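Local coordinates for protein RTX-adhesin (Marinomonas primoryensis, PDB 5IRB) that probably helps its Antarctic bacterium hold on to diatoms and ice, as the calcium-binding multidomain part of a giant RTX adhesin, at residues N117-D122 against T202-T207; S132-S137 against S176-D181. All coordinates share one frame; numbering follows the deposited sequence.

How the contacts relate
Both contacts lie in the middle of three similar beta-sandwich domains that follow one another along the extended chain, their centres about 10 Å apart. The order along the sequence is 117-122, 132-137, 176-181, 202-207, so contact 1 encloses contact 2. Segment 132-137 belongs to the three-stranded sheet and 202-207 to the five-stranded one, while 117-122 is a loop and 176-181 holds part of a short helix and D181, each on a connection from the first sheet to the second. The contacts are joined by probable hydrogen bonds, N117 ND2 to S137 OG and H206 NE2 to L178 O, and by T120 packing on I134. Calcium sites and apolar interior thus meet in one region of the domain.

Contact 1 of 2, residues N117-D122 against T202-T207; sequences NSITSD and TTSTHT. With CA (calcium ion), chain F; CA (calcium ion), chain G.
A single water between N117 and S204 is held by three partners: it donates to the carbonyl oxygen N117 O, shares a hydrogen bond of 2.7 Å with S204 OG, and reaches a calcium ion as a long ligand. With chi1 at -177°, S204 points its OG opposite the backbone N and toward the loop. That calcium is bound directly by T205 O at 2.4 Å and, from beyond the two segments, by D123. T205 also steadies the hydration shell, because its OG1 and its backbone N each bond a further calcium-bound water, so one residue holds the ion both directly and through solvent.

Beneath this polar layer the direct contact is apolar and centres on I119. Its two branches divide the work. I119 CG1 comes within 3.6 Å of H206 ND1, and carries I119 CD1 on to S204 OG at 3.9 Å. I119 CG2 lies over one face of the H206 ring, offset toward the rim, a CH-pi contact 4.2 Å from the ring centroid and 15° off the normal. The far nitrogen of the ring, NE2, bonds L178 O, which helps to fix the ring's rotation for this contact.

Past I119 the loop turns to a second calcium ion. T120 OG1 and D122 OD1 both bind it at 2.4 Å, with V124 and E129 adding protein ligands. D122 OD2 accepts from a water that is itself a ligand of the ion, which helps to keep the carboxylate turned to the site. A side-chain bond secures the loop itself: S118 OG donates to T120 O at 2.8 Å. A calcium-bound loop laid against the last strand of its own domain is in keeping with the metal-stiffened, Ig-like beta-sandwich modules of large RTX adhesins.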
ATOM      1  N   ASN A 117       2.570  -3.601  -3.354  1.00 27.97           N
ATOM      2  CA  ASN A 117       3.375  -4.408  -4.254  1.00 30.12           C
ATOM      3  C   ASN A 117       4.015  -3.561  -5.365  1.00 29.65           C
ATOM      4  O   ASN A 117       3.695  -2.383  -5.531  1.00 28.27           O
ATOM      5  CB  ASN A 117       2.508  -5.511  -4.888  1.00 30.47           C
ATOM      6  CG  ASN A 117       1.903  -6.455  -3.857  1.00 31.49           C
ATOM      7  OD1 ASN A 117       2.577  -6.905  -2.932  1.00 32.47           O
ATOM      8  ND2 ASN A 117       0.623  -6.763  -4.022  1.00 30.93           N
ATOM      9  N   SER A 118       4.868  -4.177  -6.166  1.00 31.51           N
ATOM     10  CA  SER A 118       5.457  -3.440  -7.282  1.00 31.93           C
ATOM     11  C   SER A 118       4.391  -2.980  -8.295  1.00 30.88           C
ATOM     12  O   SER A 118       3.335  -3.615  -8.463  1.00 28.96           O
ATOM     13  CB  SER A 118       6.547  -4.303  -7.941  1.00 34.00           C
ATOM     14  OG  SER A 118       5.963  -5.388  -8.642  1.00 35.81           O
ATOM     15  N   ILE A 119       4.639  -1.799  -8.874  1.00 31.76           N
ATOM     16  CA  ILE A 119       3.847  -1.211  -9.968  1.00 30.58           C
ATOM     17  C   ILE A 119       4.189  -1.888 -11.303  1.00 31.57           C
ATOM     18  O   ILE A 119       5.192  -1.567 -11.915  1.00 32.01           O
ATOM     19  CB  ILE A 119       4.068   0.319 -10.057  1.00 30.47           C
ATOM     20  CG1 ILE A 119       3.817   0.990  -8.695  1.00 30.35           C
ATOM     21  CG2 ILE A 119       3.172   0.947 -11.133  1.00 31.05           C
ATOM     22  CD1 ILE A 119       2.443   0.689  -8.035  1.00 29.54           C
ATOM     23  N   THR A 120       3.391  -2.881 -11.687  1.00 31.54           N
ATOM     24  CA  THR A 120       3.683  -3.832 -12.750  1.00 33.15           C
ATOM     25  C   THR A 120       4.863  -4.698 -12.322  1.00 34.72           C
ATOM     26  O   THR A 120       5.455  -4.484 -11.267  1.00 36.54           O
ATOM     27  CB  THR A 120       3.998  -3.186 -14.151  1.00 33.23           C
ATOM     28  OG1 THR A 120       5.357  -2.748 -14.154  1.00 32.19           O
ATOM     29  CG2 THR A 120       3.072  -2.015 -14.463  1.00 32.18           C
ATOM     30  N   SER A 121       5.189  -5.682 -13.153  1.00 36.29           N
ATOM     31  CA  SER A 121       6.142  -6.724 -12.813  1.00 39.43           C
ATOM     32  C   SER A 121       7.527  -6.260 -12.365  1.00 38.44           C
ATOM     33  O   SER A 121       8.123  -6.869 -11.490  1.00 39.52           O
ATOM     34  CB  SER A 121       6.352  -7.618 -14.049  1.00 43.77           C
ATOM     35  OG  SER A 121       6.013  -8.955 -13.745  1.00 48.48           O
ATOM     36  N   ASP A 122       8.031  -5.177 -12.958  1.00 37.43           N
ATOM     37  CA  ASP A 122       9.398  -4.739 -12.699  1.00 37.86           C
ATOM     38  C   ASP A 122       9.444  -3.416 -11.966  1.00 36.00           C
ATOM     39  O   ASP A 122      10.519  -2.843 -11.850  1.00 36.94           O
ATOM     40  CB  ASP A 122      10.195  -4.575 -14.010  1.00 40.46           C
ATOM     41  CG  ASP A 122       9.537  -3.591 -14.979  1.00 38.33           C
ATOM     42  OD1 ASP A 122       8.451  -3.067 -14.663  1.00 35.27           O
ATOM     43  OD2 ASP A 122      10.109  -3.338 -16.056  1.00 39.66           O
ATOM     44  N   THR A 202       1.729   3.980   3.876  1.00 35.77           N
ATOM     45  CA  THR A 202       3.017   3.579   3.326  1.00 35.43           C
ATOM     46  C   THR A 202       3.192   4.360   2.063  1.00 36.25           C
ATOM     47  O   THR A 202       2.216   4.863   1.484  1.00 34.69           O
ATOM     48  CB  THR A 202       3.111   2.071   2.980  1.00 33.86           C
ATOM     49  OG1 THR A 202       4.475   1.716   2.742  1.00 35.03           O
ATOM     50  CG2 THR A 202       2.299   1.733   1.748  1.00 32.68           C
ATOM     51  N   THR A 203       4.439   4.487   1.640  1.00 37.48           N
ATOM     52  CA  THR A 203       4.720   5.214   0.424  1.00 38.60           C
ATOM     53  C   THR A 203       5.128   4.248  -0.687  1.00 37.45           C
ATOM     54  O   THR A 203       6.056   3.461  -0.527  1.00 38.52           O
ATOM     55  CB  THR A 203       5.794   6.263   0.669  1.00 41.68           C
ATOM     56  OG1 THR A 203       5.255   7.258   1.558  1.00 42.67           O
ATOM     57  CG2 THR A 203       6.211   6.894  -0.651  1.00 42.96           C
ATOM     58  N   SER A 204       4.415   4.305  -1.804  1.00 36.29           N
ATOM     59  CA  SER A 204       4.760   3.514  -2.968  1.00 35.40           C
ATOM     60  C   SER A 204       5.544   4.373  -3.956  1.00 36.75           C
ATOM     61  O   SER A 204       5.134   5.486  -4.310  1.00 37.92           O
ATOM     62  CB  SER A 204       3.502   2.953  -3.630  1.00 34.49           C
ATOM     63  OG  SER A 204       3.830   2.118  -4.737  1.00 34.15           O
ATOM     64  N   THR A 205       6.676   3.857  -4.407  1.00 36.62           N
ATOM     65  CA  THR A 205       7.425   4.561  -5.420  1.00 38.11           C
ATOM     66  C   THR A 205       7.669   3.605  -6.579  1.00 36.98           C
ATOM     67  O   THR A 205       7.781   2.383  -6.385  1.00 34.53           O
ATOM     68  CB  THR A 205       8.760   5.066  -4.895  1.00 40.77           C
ATOM     69  OG1 THR A 205       9.607   3.950  -4.601  1.00 42.86           O
ATOM     70  CG2 THR A 205       8.560   5.935  -3.644  1.00 41.78           C
ATOM     71  N   HIS A 206       7.776   4.172  -7.771  1.00 37.70           N
ATOM     72  CA  HIS A 206       8.128   3.412  -8.959  1.00 37.38           C
ATOM     73  C   HIS A 206       8.880   4.332  -9.913  1.00 38.23           C
ATOM     74  O   HIS A 206       9.022   5.525  -9.638  1.00 38.23           O
ATOM     75  CB  HIS A 206       6.880   2.811  -9.608  1.00 35.78           C
ATOM     76  CG  HIS A 206       5.919   3.850 -10.163  1.00 35.94           C
ATOM     77  ND1 HIS A 206       4.885   4.365  -9.379  1.00 34.87           N
ATOM     78  CD2 HIS A 206       5.835   4.415 -11.341  1.00 35.45           C
ATOM     79  CE1 HIS A 206       4.219   5.228 -10.105  1.00 36.31           C
ATOM     80  NE2 HIS A 206       4.762   5.305 -11.328  1.00 36.34           N
ATOM     81  N   THR A 207       9.392   3.796 -11.014  1.00 39.40           N
ATOM     82  CA  THR A 207      10.036   4.662 -12.001  1.00 40.80           C
ATOM     83  C   THR A 207       9.255   4.617 -13.305  1.00 39.35           C
ATOM     84  O   THR A 207       8.498   3.674 -13.562  1.00 37.22           O
ATOM     85  CB  THR A 207      11.514   4.282 -12.231  1.00 43.91           C
ATOM     86  OG1 THR A 207      11.616   2.964 -12.783  1.00 44.40           O
ATOM     87  CG2 THR A 207      12.263   4.353 -10.903  1.00 46.32           C
TER
HETATM   88 CA    CA F 604       6.659  -2.539 -16.190  1.00 30.14          CA
HETATM   89 CA    CA G 605       7.713   0.020  -5.926  1.00 41.88          CA
HETATM   90  O   HOH W   1       4.946  -0.260  -5.310  1.00 42.75           O
HETATM   91  O   HOH W   2       8.554  -2.421 -17.866  1.00 24.45           O
HETATM   92  O   HOH W   3       9.947   1.210  -5.309  1.00 39.61           O
HETATM   93  O   HOH W   4       7.758   1.066  -3.425  1.00 36.05           O
HETATM   94  O   HOH W   5       6.374  -4.480 -16.439  1.00 24.17           O
HETATM   95  O   HOH W   6       7.954  -2.185  -5.218  1.00 31.26           O

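Contact 2 of 2, residues S132-S137 against S176-D181; sequences STITVS and SDLAQD. With CA (calcium ion), chain J.
I134 and L178 meet inside the beta-sandwich, where a short helix connects strand 168-174 of one sheet to strand 183-191 of the other. The contact packs this connecting helix against strand 133-142.

Apolar packing is the direct link between the segments, and one methyl carries it. L178 CD1 is set against the side of I134, 3.7 Å from CB, 3.8 Å from CD1 and 3.9 Å from CG2, so that it touches the root and both branches of the isoleucine. On I134 the CG1 arm stands beside the backbone N (chi1 -65°) and CG2 beside the carbonyl carbon, which spreads the branches around that methyl. Two residues along and on the same face of the strand, V136 CG2 adds a looser contact at 4.3 Å to L178 CD1. L178 also packs on V173 of the neighbouring strand and on I154 of the other sheet, so the leucine bridges the two layers.

Polar bonds act around this core. D177 divides its carboxylate between N155 ND2, taken by OD1, and Y159 OH, taken by OD2, anchoring the helix to the neighbouring hairpin. Q180 is poorly ordered, but in the model its NE2 donates to S176 O at 2.8 Å, approaching from above the carbonyl plane.

Metal binding follows at D181. A calcium ion is bound by D181, by S183 O and by four waters, while N155 N donates to D181 OD2 and helps to orient the carboxylate. D181 OD1 binds the ion at 2.3 Å, and OD2 accepts a 2.7 Å hydrogen bond from one of the four waters.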
ATOM      1  N   SER A 132      -2.544   2.007 -20.439  1.00 46.03           N
ATOM      2  CA  SER A 132      -3.373   0.886 -20.051  1.00 46.48           C
ATOM      3  C   SER A 132      -3.855   1.045 -18.627  1.00 42.39           C
ATOM      4  O   SER A 132      -3.417   1.933 -17.898  1.00 40.97           O
ATOM      5  CB  SER A 132      -2.607  -0.427 -20.151  1.00 46.82           C
ATOM      6  OG  SER A 132      -2.227  -0.706 -21.492  1.00 54.63           O
ATOM      7  N   THR A 133      -4.699   0.121 -18.211  1.00 40.73           N
ATOM      8  CA  THR A 133      -5.052   0.024 -16.802  1.00 37.52           C
ATOM      9  C   THR A 133      -3.988  -0.800 -16.092  1.00 35.23           C
ATOM     10  O   THR A 133      -3.686  -1.910 -16.514  1.00 36.08           O
ATOM     11  CB  THR A 133      -6.432  -0.599 -16.628  1.00 38.30           C
ATOM     12  OG1 THR A 133      -7.408   0.284 -17.181  1.00 39.49           O
ATOM     13  CG2 THR A 133      -6.736  -0.833 -15.114  1.00 36.90           C
ATOM     14  N   ILE A 134      -3.438  -0.276 -15.002  1.00 32.60           N
ATOM     15  CA  ILE A 134      -2.460  -1.010 -14.212  1.00 31.89           C
ATOM     16  C   ILE A 134      -3.018  -1.313 -12.803  1.00 31.56           C
ATOM     17  O   ILE A 134      -3.541  -0.422 -12.141  1.00 31.54           O
ATOM     18  CB  ILE A 134      -1.156  -0.220 -14.074  1.00 30.64           C
ATOM     19  CG1 ILE A 134      -0.474  -0.039 -15.436  1.00 31.72           C
ATOM     20  CG2 ILE A 134      -0.202  -0.897 -13.129  1.00 29.37           C
ATOM     21  CD1 ILE A 134       0.596   1.030 -15.392  1.00 32.15           C
ATOM     22  N   THR A 135      -2.919  -2.571 -12.383  1.00 31.78           N
ATOM     23  CA  THR A 135      -3.344  -2.992 -11.049  1.00 30.90           C
ATOM     24  C   THR A 135      -2.394  -2.519  -9.954  1.00 30.82           C
ATOM     25  O   THR A 135      -1.188  -2.818  -9.982  1.00 30.26           O
ATOM     26  CB  THR A 135      -3.420  -4.521 -10.921  1.00 31.24           C
ATOM     27  OG1 THR A 135      -4.343  -5.050 -11.870  1.00 32.14           O
ATOM     28  CG2 THR A 135      -3.878  -4.908  -9.482  1.00 30.99           C
ATOM     29  N   VAL A 136      -2.927  -1.790  -8.978  1.00 29.46           N
ATOM     30  CA  VAL A 136      -2.147  -1.480  -7.793  1.00 28.18           C
ATOM     31  C   VAL A 136      -2.693  -2.338  -6.672  1.00 27.77           C
ATOM     32  O   VAL A 136      -3.893  -2.317  -6.397  1.00 26.50           O
ATOM     33  CB  VAL A 136      -2.224   0.010  -7.419  1.00 28.71           C
ATOM     34  CG1 VAL A 136      -1.406   0.282  -6.155  1.00 28.28           C
ATOM     35  CG2 VAL A 136      -1.698   0.863  -8.578  1.00 29.90           C
ATOM     36  N   SER A 137      -1.821  -3.110  -6.031  1.00 27.13           N
ATOM     37  CA  SER A 137      -2.277  -4.071  -5.033  1.00 27.42           C
ATOM     38  C   SER A 137      -1.326  -4.111  -3.843  1.00 27.72           C
ATOM     39  O   SER A 137      -0.224  -3.555  -3.877  1.00 28.64           O
ATOM     40  CB  SER A 137      -2.433  -5.468  -5.660  1.00 28.35           C
ATOM     41  OG  SER A 137      -1.161  -6.046  -5.981  1.00 28.58           O
ATOM     42  N   SER A 176      -1.664   6.498 -17.217  1.00 40.36           N
ATOM     43  CA  SER A 176      -1.215   7.870 -17.411  1.00 42.25           C
ATOM     44  C   SER A 176      -1.052   8.619 -16.090  1.00 41.52           C
ATOM     45  O   SER A 176      -0.167   9.468 -15.981  1.00 41.80           O
ATOM     46  CB  SER A 176      -2.174   8.625 -18.338  1.00 45.17           C
ATOM     47  OG  SER A 176      -3.527   8.339 -18.030  1.00 46.96           O
ATOM     48  N   ASP A 177      -1.876   8.307 -15.082  1.00 40.29           N
ATOM     49  CA  ASP A 177      -1.624   8.875 -13.759  1.00 39.75           C
ATOM     50  C   ASP A 177      -0.313   8.349 -13.203  1.00 38.32           C
ATOM     51  O   ASP A 177       0.504   9.107 -12.694  1.00 38.89           O
ATOM     52  CB  ASP A 177      -2.779   8.592 -12.774  1.00 39.39           C
ATOM     53  CG  ASP A 177      -4.044   9.337 -13.147  1.00 41.44           C
ATOM     54  OD1 ASP A 177      -3.925  10.447 -13.721  1.00 43.26           O
ATOM     55  OD2 ASP A 177      -5.145   8.819 -12.871  1.00 41.67           O
ATOM     56  N   LEU A 178      -0.105   7.048 -13.319  1.00 36.87           N
ATOM     57  CA  LEU A 178       1.122   6.446 -12.820  1.00 36.32           C
ATOM     58  C   LEU A 178       2.338   6.946 -13.593  1.00 38.35           C
ATOM     59  O   LEU A 178       3.418   7.070 -13.025  1.00 38.90           O
ATOM     60  CB  LEU A 178       1.032   4.915 -12.876  1.00 34.86           C
ATOM     61  CG  LEU A 178       0.067   4.309 -11.835  1.00 33.34           C
ATOM     62  CD1 LEU A 178      -0.294   2.856 -12.139  1.00 32.41           C
ATOM     63  CD2 LEU A 178       0.669   4.413 -10.435  1.00 32.81           C
ATOM     64  N   ALA A 179       2.169   7.221 -14.886  1.00 40.18           N
ATOM     65  CA  ALA A 179       3.253   7.806 -15.686  1.00 42.31           C
ATOM     66  C   ALA A 179       3.665   9.189 -15.176  1.00 44.45           C
ATOM     67  O   ALA A 179       4.807   9.617 -15.383  1.00 44.58           O
ATOM     68  CB  ALA A 179       2.857   7.887 -17.164  1.00 43.37           C
ATOM     69  N   GLN A 180       2.735   9.886 -14.526  1.00 67.82           N
ATOM     70  CA  GLN A 180       2.976  11.260 -14.105  1.00 70.12           C
ATOM     71  C   GLN A 180       3.223  11.441 -12.619  1.00 68.02           C
ATOM     72  O   GLN A 180       3.545  12.538 -12.184  1.00 70.12           O
ATOM     73  CB  GLN A 180       1.814  12.131 -14.544  1.00 74.66           C
ATOM     74  CG  GLN A 180       1.828  12.394 -16.024  1.00 83.25           C
ATOM     75  CD  GLN A 180       0.514  12.927 -16.539  1.00 89.57           C
ATOM     76  OE1 GLN A 180       0.219  14.116 -16.406  1.00 94.57           O
ATOM     77  NE2 GLN A 180      -0.286  12.049 -17.137  1.00 92.28           N
ATOM     78  N   ASP A 181       3.061  10.382 -11.838  1.00 65.24           N
ATOM     79  CA  ASP A 181       3.169  10.482 -10.393  1.00 65.61           C
ATOM     80  C   ASP A 181       3.893   9.231  -9.918  1.00 63.66           C
ATOM     81  O   ASP A 181       3.259   8.191  -9.719  1.00 61.37           O
ATOM     82  CB  ASP A 181       1.769  10.577  -9.747  1.00 65.51           C
ATOM     83  CG  ASP A 181       1.810  10.934  -8.269  1.00 68.43           C
ATOM     84  OD1 ASP A 181       2.912  11.030  -7.694  1.00 71.49           O
ATOM     85  OD2 ASP A 181       0.724  11.086  -7.662  1.00 70.66           O
TER
HETATM   86 CA    CA J 608       3.716  12.266  -5.952  1.00 66.55          CA
HETATM   87  O   HOH W   7       1.402  11.710  -5.117  1.00 40.90           O
HETATM   88  O   HOH W   8       5.864  11.686  -6.789  0.50 15.56           O
HETATM   89  O   HOH W   9       2.562  13.931  -7.003  1.00 41.58           O
HETATM   90  O   HOH W  10       4.506  12.789  -3.749  1.00 62.32           O